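Side-chain contacts in Pbp related beta-lactamase (Pyrococcus abyssi, PDB 2QMI), which probably cleaves peptides as a self-compartmentalizing octameric peptidase related to penicillin-binding proteins and beta-lactamases: residues Tyr425-Ile430 against Asp436-Arg441; Leu403-Leu408 against Ile413-Leu418; Ser25-Gly30 against Asp243-Leu248; Met250-Asp255 against Glu318-Val323; Met212-Asp217 against Leu222-Phe227. One frame throughout, in Å; residues are numbered along the deposited sequence.

From the N terminus, the first contact to open is interaction 3. Strand 21-28 waits more than two hundred residues for helix 241-252 to pack against it, and the short hairpin of interaction 5 is nested inside that long loop. The same helix runs on into interaction 4, whose loop closes at strand 321-327, the sheet neighbour of strand 21-28. Interactions 3 and 4 therefore pin one helix to two adjacent strands, their centres about 8 Å apart. Interactions 2 and 1 follow in series as consecutive hairpins of the C-terminal barrel; they join where strands 412-419 and 422-431 pair. None of the five loops cross.

Interaction 1: Tyr425-Ile430 against Asp436-Arg441; sequences YAEFYI and DLIFER
Phe-428 sets its ring beside its own backbone N (chi1 -74°), whereas Leu-437 swings CG to the far side from its N (chi1 169°). From this non-hydrogen-bonded pair the two side chains run side by side, and Leu-437 CD1 ends over the face of the Phe-428 ring, 3.7 Å from its centroid: a CH-pi contact, somewhat off centre. Further along the same face, Ala-426 CB meets Phe-439 CD1 at 3.5 Å. These four residues are buried, and Ala-426 and Phe-439 also touch Leu-403 and Ile-401 of strand 400-408, two and three places away around the sheet, as expected for the interior of the closed antiparallel barrel that forms the octamerisation domain. The hairpin itself is held by paired backbone bonds: Glu-427 N to Ile-438 O (3.0 Å) and Ile-438 N to Glu-427 O (2.9 Å), then a second pair between Tyr-429 and Asp-436. On the other face Tyr-429 CE1 lies 3.8 Å from Ile-438 CG1, with Asp-436 O at the tyrosine ring edge. A water donates to both Tyr-429 O (2.8 Å) and Asp-436 OD1 (2.6 Å), while OD2 of this aspartate is salt-bridged to Arg-443. Beyond the strand, Arg-441 grips Glu-440 side-on, NE to OE1 and NH2 to OE2. Glu-427 and Ile-438 pack on Arg-157, and Arg-441 on Tyr-160, of a second subunit.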
# COMPACT_ATOMS: atom_id res chain seq x y z
N TYR A 425 26.46 31.20 4.66
CA TYR A 425 27.41 30.12 4.41
C TYR A 425 27.47 28.93 5.37
O TYR A 425 27.10 29.02 6.54
CB TYR A 425 28.82 30.69 4.31
CG TYR A 425 28.97 31.85 3.36
CD1 TYR A 425 28.39 33.09 3.64
CD2 TYR A 425 29.72 31.72 2.19
CE1 TYR A 425 28.56 34.18 2.78
CE2 TYR A 425 29.90 32.80 1.32
CZ TYR A 425 29.32 34.03 1.63
OH TYR A 425 29.52 35.11 0.78
N ALA A 426 27.97 27.83 4.82
CA ALA A 426 28.18 26.59 5.57
C ALA A 426 29.64 26.21 5.29
O ALA A 426 30.19 26.58 4.26
CB ALA A 426 27.24 25.50 5.06
N GLU A 427 30.26 25.49 6.22
CA GLU A 427 31.65 25.07 6.04
C GLU A 427 31.86 23.62 6.44
O GLU A 427 31.41 23.19 7.50
CB GLU A 427 32.60 25.95 6.86
CG GLU A 427 32.74 27.38 6.37
CD GLU A 427 31.84 28.36 7.11
OE1 GLU A 427 31.98 28.47 8.35
OE2 GLU A 427 31.01 29.01 6.45
N PHE A 428 32.54 22.88 5.58
CA PHE A 428 32.84 21.47 5.80
C PHE A 428 34.34 21.33 6.05
O PHE A 428 35.14 21.77 5.21
CB PHE A 428 32.45 20.64 4.57
CG PHE A 428 30.97 20.45 4.41
CD1 PHE A 428 30.30 19.47 5.14
CD2 PHE A 428 30.24 21.25 3.53
CE1 PHE A 428 28.93 19.29 5.00
CE2 PHE A 428 28.87 21.08 3.39
CZ PHE A 428 28.21 20.10 4.12
N TYR A 429 34.72 20.75 7.18
CA TYR A 429 36.14 20.55 7.49
C TYR A 429 36.46 19.06 7.44
O TYR A 429 36.03 18.30 8.31
CB TYR A 429 36.47 21.11 8.88
CG TYR A 429 36.33 22.62 9.02
CD1 TYR A 429 35.09 23.21 9.26
CD2 TYR A 429 37.45 23.46 8.89
CE1 TYR A 429 34.96 24.60 9.37
CE2 TYR A 429 37.33 24.84 8.99
CZ TYR A 429 36.08 25.41 9.24
OH TYR A 429 35.97 26.78 9.36
N ILE A 430 37.20 18.63 6.42
CA ILE A 430 37.56 17.22 6.27
C ILE A 430 38.91 16.93 6.92
O ILE A 430 39.92 17.52 6.55
CB ILE A 430 37.62 16.79 4.77
CG1 ILE A 430 36.26 17.00 4.09
CG2 ILE A 430 38.01 15.31 4.67
CD1 ILE A 430 35.97 18.43 3.67
N ASP A 436 33.62 17.99 9.97
CA ASP A 436 32.89 18.93 10.82
C ASP A 436 32.11 19.92 9.95
O ASP A 436 32.70 20.59 9.10
CB ASP A 436 33.83 19.76 11.70
CG ASP A 436 34.52 18.93 12.76
OD1 ASP A 436 35.64 18.43 12.49
OD2 ASP A 436 33.95 18.78 13.85
N LEU A 437 30.81 20.01 10.18
CA LEU A 437 29.97 20.94 9.43
C LEU A 437 29.56 22.10 10.34
O LEU A 437 29.01 21.89 11.42
CB LEU A 437 28.72 20.23 8.90
CG LEU A 437 27.62 21.13 8.31
CD1 LEU A 437 28.20 22.03 7.23
CD2 LEU A 437 26.51 20.29 7.75
N ILE A 438 29.86 23.31 9.92
CA ILE A 438 29.51 24.50 10.69
C ILE A 438 28.50 25.25 9.84
O ILE A 438 28.85 25.81 8.80
CB ILE A 438 30.71 25.44 10.92
CG1 ILE A 438 31.87 24.69 11.58
CG2 ILE A 438 30.27 26.63 11.76
CD1 ILE A 438 31.57 24.13 12.95
N PHE A 439 27.24 25.26 10.27
CA PHE A 439 26.20 25.95 9.52
C PHE A 439 25.39 26.90 10.42
O PHE A 439 24.62 26.47 11.28
CB PHE A 439 25.28 24.92 8.86
CG PHE A 439 24.20 25.53 8.02
CD1 PHE A 439 24.52 26.44 7.01
CD2 PHE A 439 22.87 25.20 8.23
CE1 PHE A 439 23.52 27.01 6.23
CE2 PHE A 439 21.86 25.76 7.46
CZ PHE A 439 22.18 26.67 6.46
N GLU A 440 25.59 28.19 10.19
CA GLU A 440 24.95 29.24 10.97
C GLU A 440 25.26 29.04 12.46
O GLU A 440 26.41 29.19 12.87
CB GLU A 440 23.43 29.28 10.74
CG GLU A 440 22.77 30.49 11.42
CD GLU A 440 21.55 30.12 12.25
OE1 GLU A 440 21.53 29.01 12.83
OE2 GLU A 440 20.61 30.94 12.32
N ARG A 441 24.25 28.67 13.25
CA ARG A 441 24.46 28.48 14.69
C ARG A 441 24.96 27.11 15.10
O ARG A 441 25.55 26.96 16.16
CB ARG A 441 23.15 28.75 15.45
CG ARG A 441 22.18 27.56 15.43
CD ARG A 441 20.79 27.96 15.93
NE ARG A 441 20.27 29.09 15.17
CZ ARG A 441 19.19 29.79 15.49
NH1 ARG A 441 18.48 29.48 16.57
NH2 ARG A 441 18.83 30.83 14.74
O HOH W 1 37.40 17.68 10.67

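Interaction 2: Leu403-Leu408 against Ile413-Leu418; sequences LFPEVL and IKCYTL
Tyr-416 lies across Phe-404, its CG held between the backbone N and the carbonyl carbon (chi1 71°), which lays the ring over the opposite strand. Going outward from CB, the ring passes the carbonyl of Phe-404, with CD2 at 3.3 Å from Phe-404 O. CD2 also has Glu-406 CB at 3.8 Å, in the ring plane at the edge. Phe-404 CB sits over one face, 3.7 Å from CZ, and at the tip OH lies 3.8 Å from Phe-404 CD2. Tyr-416 OH finishes in a hydrogen bond to Tyr-416 OH of a second subunit, whose Phe-404 ring also stacks on this Phe-404. Next to the ring, the hairpin of barrel strands 400-408 and 412-419 carries a classic beta bulge: Lys-414 O accepts from both Glu-406 N (2.8 Å) and Val-407 N (3.1 Å). Glu-406 N meets the oxygen almost head-on, Val-407 N from the flank, at a lone pair in the carbonyl plane. On the other face, Cys-415 CB meets Leu-403 CB at 3.8 Å.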
# COMPACT_ATOMS: atom_id res chain seq x y z
N LEU A 403 22.72 23.97 -1.09
CA LEU A 403 24.01 24.63 -0.87
C LEU A 403 24.88 24.70 -2.13
O LEU A 403 25.09 23.69 -2.82
CB LEU A 403 24.79 23.92 0.23
CG LEU A 403 24.18 23.85 1.63
CD1 LEU A 403 25.14 23.11 2.55
CD2 LEU A 403 23.90 25.24 2.17
N PHE A 404 25.39 25.89 -2.42
CA PHE A 404 26.24 26.10 -3.59
C PHE A 404 27.70 26.26 -3.19
O PHE A 404 28.05 27.19 -2.48
CB PHE A 404 25.80 27.37 -4.33
CG PHE A 404 24.52 27.22 -5.12
CD1 PHE A 404 23.58 26.26 -4.77
CD2 PHE A 404 24.26 28.06 -6.19
CE1 PHE A 404 22.38 26.15 -5.48
CE2 PHE A 404 23.07 27.96 -6.91
CZ PHE A 404 22.13 27.00 -6.55
N PRO A 405 28.57 25.34 -3.65
CA PRO A 405 29.99 25.45 -3.31
C PRO A 405 30.60 26.71 -3.90
O PRO A 405 30.49 26.95 -5.10
CB PRO A 405 30.58 24.18 -3.91
CG PRO A 405 29.46 23.21 -3.82
CD PRO A 405 28.29 24.04 -4.29
N GLU A 406 31.22 27.53 -3.05
CA GLU A 406 31.85 28.77 -3.48
C GLU A 406 33.35 28.61 -3.34
O GLU A 406 34.11 29.39 -3.90
CB GLU A 406 31.38 29.94 -2.60
CG GLU A 406 32.05 31.28 -2.90
CD GLU A 406 31.87 32.29 -1.76
OE1 GLU A 406 30.73 32.74 -1.52
OE2 GLU A 406 32.88 32.63 -1.09
N VAL A 407 33.76 27.60 -2.57
CA VAL A 407 35.18 27.34 -2.36
C VAL A 407 35.45 25.86 -2.12
O VAL A 407 34.94 25.27 -1.15
CB VAL A 407 35.73 28.16 -1.15
CG1 VAL A 407 37.22 27.88 -0.96
CG2 VAL A 407 35.50 29.65 -1.37
N LEU A 408 36.23 25.24 -3.00
CA LEU A 408 36.56 23.82 -2.87
C LEU A 408 38.05 23.56 -2.75
O LEU A 408 38.85 24.03 -3.56
CB LEU A 408 36.04 23.01 -4.04
CG LEU A 408 34.55 22.66 -4.06
CD1 LEU A 408 33.76 23.91 -4.39
CD2 LEU A 408 34.31 21.59 -5.09
N ILE A 413 35.51 22.83 2.23
CA ILE A 413 34.49 23.19 1.25
C ILE A 413 33.59 24.25 1.88
O ILE A 413 32.98 24.02 2.92
CB ILE A 413 33.60 21.98 0.86
CG1 ILE A 413 34.45 20.90 0.19
CG2 ILE A 413 32.49 22.44 -0.10
CD1 ILE A 413 33.70 19.62 -0.09
N LYS A 414 33.52 25.43 1.25
CA LYS A 414 32.67 26.50 1.76
C LYS A 414 31.47 26.63 0.82
O LYS A 414 31.65 26.80 -0.39
CB LYS A 414 33.44 27.81 1.83
CG LYS A 414 32.65 28.97 2.41
CD LYS A 414 33.53 30.18 2.67
CE LYS A 414 32.77 31.28 3.41
NZ LYS A 414 33.63 32.46 3.73
N CYS A 415 30.27 26.54 1.36
CA CYS A 415 29.06 26.64 0.56
C CYS A 415 28.20 27.78 1.08
O CYS A 415 28.47 28.34 2.14
CB CYS A 415 28.23 25.36 0.63
SG CYS A 415 29.12 23.88 0.16
N TYR A 416 27.15 28.10 0.33
CA TYR A 416 26.24 29.16 0.72
C TYR A 416 24.88 28.85 0.16
O TYR A 416 24.75 28.16 -0.86
CB TYR A 416 26.72 30.52 0.20
CG TYR A 416 26.59 30.69 -1.30
CD1 TYR A 416 25.39 31.10 -1.88
CD2 TYR A 416 27.67 30.44 -2.15
CE1 TYR A 416 25.26 31.26 -3.25
CE2 TYR A 416 27.56 30.60 -3.54
CZ TYR A 416 26.34 31.01 -4.08
OH TYR A 416 26.21 31.18 -5.44
N THR A 417 23.85 29.36 0.82
CA THR A 417 22.49 29.15 0.38
C THR A 417 21.81 30.51 0.42
O THR A 417 22.48 31.53 0.53
CB THR A 417 21.75 28.19 1.29
OG1 THR A 417 20.45 27.93 0.74
CG2 THR A 417 21.61 28.79 2.69
N LEU A 418 20.48 30.52 0.34
CA LEU A 418 19.75 31.78 0.36
C LEU A 418 19.07 32.03 1.70
O LEU A 418 18.38 31.16 2.24
CB LEU A 418 18.71 31.79 -0.76
CG LEU A 418 18.61 33.13 -1.50
CD1 LEU A 418 18.13 34.22 -0.54
CD2 LEU A 418 19.97 33.50 -2.11

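Interaction 3: Ser25-Gly30 against Asp243-Leu248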
# COMPACT_ATOMS: atom_id res chain seq x y z
N SER A 25 39.24 5.45 -28.76
CA SER A 25 40.38 5.36 -29.67
C SER A 25 41.19 6.64 -29.49
O SER A 25 40.63 7.70 -29.23
CB SER A 25 39.92 5.20 -31.12
OG SER A 25 39.15 6.30 -31.55
N ILE A 26 42.51 6.53 -29.58
CA ILE A 26 43.38 7.69 -29.41
C ILE A 26 44.29 7.90 -30.61
O ILE A 26 44.89 6.96 -31.12
CB ILE A 26 44.29 7.56 -28.17
CG1 ILE A 26 43.46 7.24 -26.93
CG2 ILE A 26 45.05 8.86 -27.94
CD1 ILE A 26 44.29 7.15 -25.67
N ILE A 27 44.38 9.16 -31.05
CA ILE A 27 45.20 9.52 -32.19
C ILE A 27 46.39 10.39 -31.78
O ILE A 27 46.21 11.46 -31.18
CB ILE A 27 44.42 10.35 -33.23
CG1 ILE A 27 43.06 9.71 -33.51
CG2 ILE A 27 45.23 10.46 -34.52
CD1 ILE A 27 42.21 10.54 -34.43
N LYS A 28 47.59 9.92 -32.10
CA LYS A 28 48.83 10.63 -31.82
C LYS A 28 49.34 10.97 -33.22
O LYS A 28 49.83 10.10 -33.94
CB LYS A 28 49.83 9.71 -31.12
CG LYS A 28 51.12 10.39 -30.66
CD LYS A 28 50.98 10.90 -29.24
CE LYS A 28 52.33 11.29 -28.65
NZ LYS A 28 53.02 12.35 -29.45
N ASP A 29 49.21 12.25 -33.58
CA ASP A 29 49.59 12.77 -34.89
C ASP A 29 48.89 12.05 -36.06
O ASP A 29 47.71 12.34 -36.35
CB ASP A 29 51.13 12.82 -35.09
CG ASP A 29 51.82 11.49 -34.83
OD1 ASP A 29 51.60 10.53 -35.59
OD2 ASP A 29 52.61 11.41 -33.86
N GLY A 30 49.57 11.12 -36.71
CA GLY A 30 48.95 10.44 -37.84
C GLY A 30 48.64 8.97 -37.67
O GLY A 30 48.55 8.22 -38.66
N ASP A 243 36.27 4.31 -36.76
CA ASP A 243 35.83 5.10 -37.91
C ASP A 243 35.95 6.59 -37.59
O ASP A 243 36.39 7.38 -38.42
CB ASP A 243 34.38 4.75 -38.28
CG ASP A 243 34.29 3.62 -39.31
OD1 ASP A 243 35.16 2.73 -39.30
OD2 ASP A 243 33.33 3.62 -40.12
N LEU A 244 35.57 6.97 -36.37
CA LEU A 244 35.66 8.37 -35.96
C LEU A 244 37.12 8.81 -35.87
O LEU A 244 37.42 10.00 -35.95
CB LEU A 244 34.95 8.59 -34.63
CG LEU A 244 33.44 8.32 -34.67
CD1 LEU A 244 32.85 8.44 -33.27
CD2 LEU A 244 32.78 9.29 -35.64
N ALA A 245 38.02 7.85 -35.69
CA ALA A 245 39.45 8.17 -35.62
C ALA A 245 39.89 8.63 -37.02
O ALA A 245 40.57 9.64 -37.16
CB ALA A 245 40.26 6.95 -35.20
N LYS A 246 39.47 7.88 -38.04
CA LYS A 246 39.79 8.23 -39.42
C LYS A 246 39.21 9.61 -39.70
O LYS A 246 39.81 10.42 -40.40
CB LYS A 246 39.15 7.22 -40.38
CG LYS A 246 39.69 5.81 -40.27
CD LYS A 246 38.89 4.86 -41.15
CE LYS A 246 39.44 3.46 -41.07
NZ LYS A 246 38.59 2.51 -41.83
N TYR A 247 38.03 9.85 -39.14
CA TYR A 247 37.33 11.12 -39.29
C TYR A 247 38.10 12.26 -38.63
O TYR A 247 38.25 13.34 -39.21
CB TYR A 247 35.93 11.01 -38.69
CG TYR A 247 35.08 12.25 -38.83
CD1 TYR A 247 34.77 12.77 -40.08
CD2 TYR A 247 34.57 12.90 -37.70
CE1 TYR A 247 33.98 13.91 -40.21
CE2 TYR A 247 33.78 14.03 -37.82
CZ TYR A 247 33.48 14.53 -39.08
OH TYR A 247 32.71 15.66 -39.20
N LEU A 248 38.58 12.02 -37.42
CA LEU A 248 39.36 13.02 -36.69
C LEU A 248 40.66 13.30 -37.43
O LEU A 248 41.11 14.44 -37.52
CB LEU A 248 39.64 12.53 -35.27
CG LEU A 248 38.47 12.73 -34.29
CD1 LEU A 248 38.65 11.90 -33.03
CD2 LEU A 248 38.37 14.21 -33.96
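The flat group that touches across this contact is the peptide carbonyl of Ala-245, whose O has Ile-27 CD1 3.3 Å away. No aromatic ring takes part: the ring of Tyr-247, on the same helix, is stacked on Phe-64 and meets Tyr-251 edge-to-face. What crosses the gap is mainly one isoleucine branch. Ile-27 has CG1 opposite its carbonyl carbon and the chain then extends (chi2 175°), which drives CD1 into the helix surface between two turns. There it reaches Leu-248 CB at 3.4 Å, tighter than a usual carbon-carbon contact, and Ala-245 CB at 4.2 Å. The side chains of Ile-27 and Leu-248 meet at a slant. Two residues earlier on the strand, on the same side, Ser-25 OG approaches the same Ala-245 CB at 3.9 Å. This hydroxyl, buried like its surroundings, is satisfied by a hydrogen bond to Val-241 O in the first turn of the helix, so the strand is tied to the helix by a polar bond as well as by apolar packing. Strand 25-28 and helix 243-248 run in nearly the same direction, 27° apart, with axes 8.6 Å from each other. This is a helix laid on the antiparallel sheet of the beta-lactamase fold: strand 21-28 lies between strands 31-38 and 321-327, and helix 241-252 also covers them, through Ala-245 on Val-32 and Leu-248 on Ala-324.

Interaction 4: Met250-Asp255 against Glu318-Val323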
# COMPACT_ATOMS: atom_id res chain seq x y z
N MET A 250 41.34 13.51 -40.46
CA MET A 250 41.17 14.51 -41.51
C MET A 250 41.34 15.93 -40.96
O MET A 250 42.09 16.73 -41.52
CB MET A 250 39.78 14.38 -42.14
CG MET A 250 39.61 15.26 -43.36
SD MET A 250 37.91 15.79 -43.61
CE MET A 250 37.81 17.08 -42.38
N TYR A 251 40.64 16.25 -39.87
CA TYR A 251 40.73 17.58 -39.28
C TYR A 251 42.14 17.87 -38.78
O TYR A 251 42.72 18.91 -39.07
CB TYR A 251 39.72 17.73 -38.14
CG TYR A 251 38.26 17.72 -38.57
CD1 TYR A 251 37.68 18.82 -39.19
CD2 TYR A 251 37.47 16.59 -38.37
CE1 TYR A 251 36.35 18.80 -39.61
CE2 TYR A 251 36.13 16.56 -38.77
CZ TYR A 251 35.58 17.66 -39.39
OH TYR A 251 34.27 17.61 -39.83
N ILE A 252 42.70 16.93 -38.02
CA ILE A 252 44.04 17.11 -37.47
C ILE A 252 45.09 17.43 -38.55
O ILE A 252 45.73 18.49 -38.51
CB ILE A 252 44.51 15.85 -36.70
CG1 ILE A 252 43.63 15.64 -35.47
CG2 ILE A 252 45.98 15.98 -36.30
CD1 ILE A 252 43.78 14.26 -34.86
N GLU A 253 45.25 16.52 -39.50
CA GLU A 253 46.23 16.67 -40.57
C GLU A 253 45.74 17.65 -41.63
O GLU A 253 46.35 17.79 -42.70
CB GLU A 253 46.51 15.32 -41.21
CG GLU A 253 46.80 14.22 -40.20
CD GLU A 253 47.06 12.87 -40.85
OE1 GLU A 253 46.27 12.46 -41.74
OE2 GLU A 253 48.06 12.21 -40.48
N ARG A 254 44.64 18.33 -41.32
CA ARG A 254 44.04 19.30 -42.22
C ARG A 254 44.12 18.81 -43.66
O ARG A 254 44.53 19.55 -44.57
CB ARG A 254 44.72 20.66 -42.06
CG ARG A 254 44.75 21.12 -40.61
CD ARG A 254 44.95 22.62 -40.52
NE ARG A 254 44.83 23.13 -39.16
CZ ARG A 254 43.87 22.80 -38.29
NH1 ARG A 254 42.92 21.93 -38.63
NH2 ARG A 254 43.83 23.37 -37.10
N ASP A 255 43.75 17.55 -43.84
CA ASP A 255 43.74 16.91 -45.14
C ASP A 255 42.62 17.51 -45.99
O ASP A 255 41.55 17.85 -45.47
CB ASP A 255 43.55 15.40 -44.96
CG ASP A 255 42.57 14.81 -45.94
OD1 ASP A 255 41.38 15.21 -45.89
OD2 ASP A 255 42.98 13.96 -46.75
N GLU A 318 47.09 21.73 -32.79
CA GLU A 318 48.42 22.18 -32.40
C GLU A 318 49.35 21.05 -31.99
O GLU A 318 50.50 21.01 -32.39
CB GLU A 318 48.32 23.18 -31.25
CG GLU A 318 48.00 24.62 -31.67
CD GLU A 318 49.19 25.30 -32.31
OE1 GLU A 318 49.08 26.53 -32.59
OE2 GLU A 318 50.22 24.63 -32.55
N LYS A 319 48.84 20.14 -31.16
CA LYS A 319 49.63 19.01 -30.67
C LYS A 319 49.36 17.74 -31.47
O LYS A 319 49.91 16.69 -31.17
CB LYS A 319 49.31 18.76 -29.19
CG LYS A 319 49.82 19.84 -28.24
CD LYS A 319 51.36 19.83 -28.17
CE LYS A 319 51.90 20.93 -27.26
NZ LYS A 319 51.58 22.31 -27.78
N LYS A 320 48.49 17.86 -32.47
CA LYS A 320 48.12 16.73 -33.32
C LYS A 320 47.60 15.51 -32.58
O LYS A 320 47.94 14.38 -32.90
CB LYS A 320 49.30 16.35 -34.21
CG LYS A 320 49.47 17.31 -35.38
CD LYS A 320 50.60 16.88 -36.30
CE LYS A 320 51.95 16.96 -35.59
NZ LYS A 320 53.05 16.56 -36.51
N ILE A 321 46.75 15.75 -31.59
CA ILE A 321 46.17 14.66 -30.81
C ILE A 321 44.64 14.73 -30.90
O ILE A 321 44.08 15.78 -31.21
CB ILE A 321 46.63 14.74 -29.33
CG1 ILE A 321 46.50 16.18 -28.82
CG2 ILE A 321 48.08 14.24 -29.21
CD1 ILE A 321 46.85 16.36 -27.36
N GLY A 322 43.98 13.60 -30.66
CA GLY A 322 42.53 13.57 -30.73
C GLY A 322 41.99 12.34 -30.03
O GLY A 322 42.69 11.33 -29.93
N VAL A 323 40.76 12.42 -29.55
CA VAL A 323 40.15 11.29 -28.85
C VAL A 323 38.67 11.10 -29.18
O VAL A 323 37.90 12.07 -29.30
CB VAL A 323 40.28 11.46 -27.32
CG1 VAL A 323 39.82 10.18 -26.61
CG2 VAL A 323 41.71 11.80 -26.94
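Ile-252 overlaps the start of the Lys-320 side chain with its CG2 branch, which lies 3.7 Å from Lys-320 CA and 3.8 Å from Lys-320 CG. The other branch slants over the strand: CD1 comes within 4.0 Å of Ile-321 O and 4.3 Å of Gly-322 N, lying over bare backbone because Gly-322 has no side chain. The contact uses the base of the lysine, CA to CG; beyond it the chain bends at chi3 (-66°) and the amine leads away. Both partners sit where chain elements change. Ile-252 is in the last turn of helix 241-252, which closes in a Schellman motif: Asp-255 N bonds to Met-250 O and Arg-254 N to Tyr-251 O, each at 3.0 Å. Lys-320 and Ile-321 together face Ile-316 in a G1 beta bulge at the start of strand 321-327. No hydrogen bond passes between the two segments, so the helix end rests on the sheet by van der Waals contact, an isoleucine using the apolar portion of a lysine whose charged end can stay with solvent.

Interaction 5: Met212-Asp217 against Leu222-Phe227; sequences MGYILD and LVPQPF
Tyr-214 and Pro-224 cross obliquely on one face of a two-stranded hairpin, with ring atom CE1 3.7 Å from Pro-224 CB. Met-212 comes in beside the tyrosine, its CG also 3.7 Å from Pro-224 CB. On the same face Leu-216 lies slantwise to Leu-222, and Leu-216 CD1 presses on Leu-222 CD2 at 3.4 Å. The opposite face has a diagonal pair, Ile-215 CG1 against Gln-225 CG at 3.7 Å, and beyond it Asp-217 meets Val-223 at about a right angle, OD2 to CG2. The backbone pair Ile-215 and Val-223 bond both ways: Val-223 N to Ile-215 O (2.6 Å) and Ile-215 N to Val-223 O (2.9 Å). Pro-224, which has no N-H, falls at a non-hydrogen-bonded position. Asp-217 OD2 is salt-bridged to Arg-221 in the hairpin's own turn. The hairpin is thus held by backbone bonds and apolar overlap, while Tyr-214 OH, bonded to Val-43 N and Glu-44, ties it to their loop, and Pro-226 O to Arg-46 of a neighbouring subunit.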
# COMPACT_ATOMS: atom_id res chain seq x y z
N MET A 212 23.74 -2.56 -27.82
CA MET A 212 22.35 -2.29 -27.48
C MET A 212 22.38 -1.04 -26.60
O MET A 212 23.32 -0.84 -25.83
CB MET A 212 21.77 -3.47 -26.70
CG MET A 212 20.41 -3.22 -26.05
SD MET A 212 19.16 -2.63 -27.21
CE MET A 212 18.81 -4.14 -28.13
N GLY A 213 21.37 -0.18 -26.73
CA GLY A 213 21.33 1.01 -25.91
C GLY A 213 20.81 0.66 -24.52
O GLY A 213 20.21 -0.40 -24.32
N TYR A 214 21.06 1.55 -23.55
CA TYR A 214 20.60 1.33 -22.18
C TYR A 214 20.21 2.62 -21.47
O TYR A 214 20.87 3.66 -21.59
CB TYR A 214 21.67 0.59 -21.35
CG TYR A 214 21.83 -0.86 -21.75
CD1 TYR A 214 20.93 -1.83 -21.30
CD2 TYR A 214 22.85 -1.25 -22.60
CE1 TYR A 214 21.05 -3.15 -21.70
CE2 TYR A 214 22.98 -2.57 -23.01
CZ TYR A 214 22.08 -3.52 -22.56
OH TYR A 214 22.20 -4.82 -23.00
N ILE A 215 19.11 2.54 -20.74
CA ILE A 215 18.56 3.63 -19.97
C ILE A 215 18.46 3.08 -18.55
O ILE A 215 18.03 1.95 -18.37
CB ILE A 215 17.15 4.02 -20.47
CG1 ILE A 215 17.24 4.61 -21.87
CG2 ILE A 215 16.51 5.01 -19.52
CD1 ILE A 215 18.04 5.88 -21.95
N LEU A 216 18.87 3.86 -17.57
CA LEU A 216 18.83 3.42 -16.17
C LEU A 216 17.50 3.90 -15.57
O LEU A 216 17.22 5.10 -15.57
CB LEU A 216 20.01 4.04 -15.42
CG LEU A 216 20.58 3.40 -14.16
CD1 LEU A 216 21.04 1.99 -14.46
CD2 LEU A 216 21.74 4.24 -13.65
N ASP A 217 16.67 2.97 -15.09
CA ASP A 217 15.39 3.38 -14.51
C ASP A 217 15.54 3.96 -13.10
O ASP A 217 16.64 3.99 -12.55
CB ASP A 217 14.34 2.25 -14.53
CG ASP A 217 14.68 1.08 -13.61
OD1 ASP A 217 15.17 1.31 -12.48
OD2 ASP A 217 14.42 -0.07 -14.01
N LEU A 222 19.25 -1.16 -15.39
CA LEU A 222 19.61 -0.85 -16.77
C LEU A 222 18.55 -1.49 -17.67
O LEU A 222 18.36 -2.70 -17.64
CB LEU A 222 20.99 -1.42 -17.11
CG LEU A 222 22.22 -0.69 -16.54
CD1 LEU A 222 23.45 -1.56 -16.71
CD2 LEU A 222 22.39 0.66 -17.24
N VAL A 223 17.87 -0.66 -18.46
CA VAL A 223 16.83 -1.14 -19.35
C VAL A 223 17.25 -0.95 -20.80
O VAL A 223 17.53 0.17 -21.23
CB VAL A 223 15.51 -0.37 -19.13
CG1 VAL A 223 14.42 -0.94 -20.03
CG2 VAL A 223 15.11 -0.43 -17.66
N PRO A 224 17.29 -2.04 -21.58
CA PRO A 224 17.69 -1.96 -22.99
C PRO A 224 16.71 -1.16 -23.86
O PRO A 224 15.50 -1.30 -23.73
CB PRO A 224 17.78 -3.42 -23.42
CG PRO A 224 16.73 -4.07 -22.58
CD PRO A 224 16.90 -3.42 -21.22
N GLN A 225 17.26 -0.32 -24.73
CA GLN A 225 16.47 0.50 -25.63
C GLN A 225 17.17 0.59 -26.97
O GLN A 225 18.35 0.94 -27.04
CB GLN A 225 16.30 1.92 -25.05
CG GLN A 225 15.41 1.99 -23.82
CD GLN A 225 13.94 1.96 -24.17
OE1 GLN A 225 13.55 1.57 -25.27
NE2 GLN A 225 13.11 2.35 -23.22
N PRO A 226 16.46 0.26 -28.06
CA PRO A 226 17.04 0.31 -29.41
C PRO A 226 17.21 1.75 -29.88
O PRO A 226 16.58 2.67 -29.36
CB PRO A 226 16.01 -0.44 -30.26
CG PRO A 226 15.27 -1.31 -29.25
CD PRO A 226 15.14 -0.39 -28.08
N PHE A 227 18.08 1.95 -30.87
CA PHE A 227 18.31 3.28 -31.42
C PHE A 227 16.98 3.90 -31.84
O PHE A 227 16.08 3.19 -32.30
CB PHE A 227 19.24 3.20 -32.63
CG PHE A 227 19.68 4.54 -33.15
CD1 PHE A 227 20.73 5.22 -32.55
CD2 PHE A 227 18.99 5.16 -34.19
CE1 PHE A 227 21.10 6.49 -32.98
CE2 PHE A 227 19.35 6.43 -34.63
CZ PHE A 227 20.40 7.09 -34.02